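Side-chain contact in MdcA (Pseudomonas aeruginosa, PDB 5VIT), which is the alpha subunit of malonate decarboxylase and probably acts as the transferase that exchanges acetyl for malonyl on the enzyme's acyl carrier protein: residues R26-G31 / L39-E44. Sequence-based numbering, arbitrary orientation.
Sequences RGLADG and LVAALE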
loop_
_atom_site.group_PDB
_atom_site.type_symbol
_atom_site.label_atom_id
_atom_site.label_comp_id
_atom_site.label_asym_id
_atom_site.label_seq_id
_atom_site.Cartn_x
_atom_site.Cartn_y
_atom_site.Cartn_z
ATOM N N ARG A 26 -1.200 20.409 -64.561
ATOM C CA ARG A 26 -0.039 21.183 -65.025
ATOM C C ARG A 26 -0.420 22.607 -65.449
ATOM O O ARG A 26 0.343 23.559 -65.234
ATOM C CB ARG A 26 0.670 20.460 -66.177
ATOM C CG ARG A 26 1.689 21.324 -66.932
ATOM C CD ARG A 26 3.027 20.601 -67.129
ATOM N NE ARG A 26 3.913 21.280 -68.080
ATOM C CZ ARG A 26 4.797 22.226 -67.761
ATOM N NH1 ARG A 26 4.931 22.629 -66.501
ATOM N NH2 ARG A 26 5.551 22.770 -68.711
ATOM N N GLY A 27 -1.607 22.751 -66.031
ATOM C CA GLY A 27 -2.108 24.064 -66.383
ATOM C C GLY A 27 -2.569 24.803 -65.147
ATOM O O GLY A 27 -2.266 25.980 -64.956
ATOM N N LEU A 28 -3.290 24.086 -64.293
ATOM C CA LEU A 28 -3.853 24.644 -63.068
ATOM C C LEU A 28 -2.787 25.122 -62.071
ATOM O O LEU A 28 -3.073 25.939 -61.199
ATOM C CB LEU A 28 -4.767 23.601 -62.416
ATOM C CG LEU A 28 -5.366 23.849 -61.031
ATOM C CD1 LEU A 28 -6.174 25.148 -60.970
ATOM C CD2 LEU A 28 -6.226 22.665 -60.630
ATOM N N ALA A 29 -1.556 24.636 -62.220
ATOM C CA ALA A 29 -0.509 24.899 -61.237
ATOM C C ALA A 29 0.675 25.661 -61.822
ATOM O O ALA A 29 0.927 25.602 -63.028
ATOM C CB ALA A 29 -0.030 23.588 -60.625
ATOM N N ASP A 30 1.401 26.363 -60.950
ATOM C CA ASP A 30 2.585 27.132 -61.334
ATOM C C ASP A 30 3.855 26.508 -60.744
ATOM O O ASP A 30 4.401 26.975 -59.733
ATOM C CB ASP A 30 2.438 28.601 -60.893
ATOM C CG ASP A 30 3.712 29.422 -61.105
ATOM O OD1 ASP A 30 4.386 29.243 -62.143
ATOM O OD2 ASP A 30 4.038 30.252 -60.224
ATOM N N GLY A 31 4.336 25.456 -61.400
ATOM C CA GLY A 31 5.459 24.701 -60.884
ATOM C C GLY A 31 4.958 23.882 -59.711
ATOM O O GLY A 31 4.021 23.100 -59.852
ATOM N N LEU A 39 -7.825 24.737 -55.514
ATOM C CA LEU A 39 -7.348 23.588 -54.739
ATOM C C LEU A 39 -8.340 22.435 -54.825
ATOM O O LEU A 39 -7.942 21.286 -54.992
ATOM C CB LEU A 39 -7.107 23.966 -53.273
ATOM C CG LEU A 39 -6.557 22.840 -52.377
ATOM C CD1 LEU A 39 -5.168 22.405 -52.825
ATOM C CD2 LEU A 39 -6.527 23.245 -50.913
ATOM N N VAL A 40 -9.630 22.747 -54.731
ATOM C CA VAL A 40 -10.665 21.723 -54.811
ATOM C C VAL A 40 -10.626 21.009 -56.163
ATOM O O VAL A 40 -10.803 19.789 -56.242
ATOM C CB VAL A 40 -12.067 22.321 -54.571
ATOM C CG1 VAL A 40 -13.143 21.275 -54.775
ATOM C CG2 VAL A 40 -12.152 22.899 -53.165
ATOM N N ALA A 41 -10.374 21.770 -57.220
ATOM C CA ALA A 41 -10.218 21.198 -58.548
ATOM C C ALA A 41 -8.957 20.345 -58.598
ATOM O O ALA A 41 -8.952 19.266 -59.181
ATOM C CB ALA A 41 -10.164 22.295 -59.600
ATOM N N ALA A 42 -7.890 20.846 -57.983
ATOM C CA ALA A 42 -6.630 20.119 -57.928
ATOM C C ALA A 42 -6.811 18.786 -57.201
ATOM O O ALA A 42 -6.297 17.770 -57.638
ATOM C CB ALA A 42 -5.561 20.961 -57.248
ATOM N N LEU A 43 -7.561 18.793 -56.101
ATOM C CA LEU A 43 -7.737 17.588 -55.303
ATOM C C LEU A 43 -8.521 16.514 -56.061
ATOM O O LEU A 43 -8.268 15.325 -55.884
ATOM C CB LEU A 43 -8.436 17.911 -53.985
ATOM C CG LEU A 43 -7.727 18.795 -52.956
ATOM C CD1 LEU A 43 -8.595 18.917 -51.724
ATOM C CD2 LEU A 43 -6.365 18.241 -52.591
ATOM N N GLU A 44 -9.464 16.933 -56.903
ATOM C CA GLU A 44 -10.248 15.999 -57.724
ATOM C C GLU A 44 -9.439 15.473 -58.917
ATOM O O GLU A 44 -9.750 14.420 -59.484
ATOM C CB GLU A 44 -11.544 16.670 -58.212
ATOM C CG GLU A 44 -12.512 17.060 -57.085
ATOM C CD GLU A 44 -13.750 17.804 -57.573
ATOM O OE1 GLU A 44 -14.750 17.877 -56.818
ATOM O OE2 GLU A 44 -13.726 18.318 -58.710
#
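Leu28, on the loop joining helix 13-23 to edge strand 33-34, meets Ala41 and Ala42 on helix 39-46, which follows that strand at the border of the parallel sheet. A single methyl makes the contact: Leu28 CD2 rests 3.8 Å from Ala42 CB and 4.1 Å from Ala41 CB, over the shallow gap between the two alanine methyls. It also presses on the backbone that links them, lying 3.6 Å from Ala42 N and 3.7 Å from Ala42 CA. With CG swung anti to the backbone N (chi1 173°), the leucine reaches straight across to the helix, while the main chains stay apart, 7.4 Å between Leu28 CA and Ala42 CA. No hydrogen bond crosses; the contact is van der Waals and small, about 100 Å² in all. Beside this contact, Ala29 and Ala42 both touch Leu34 of strand 33-34, so Leu34 is a second apolar link between the loop and the helix. Leu39, turned away from the loop, packs on Phe65 and Leu66 of helix 64-70 and on Val214 of strand 212-215. The leucine thus packs the preceding loop on the helix of a beta-alpha-beta crossover between strands 33-34 and 52-55 of a Rossmann-like parallel sheet.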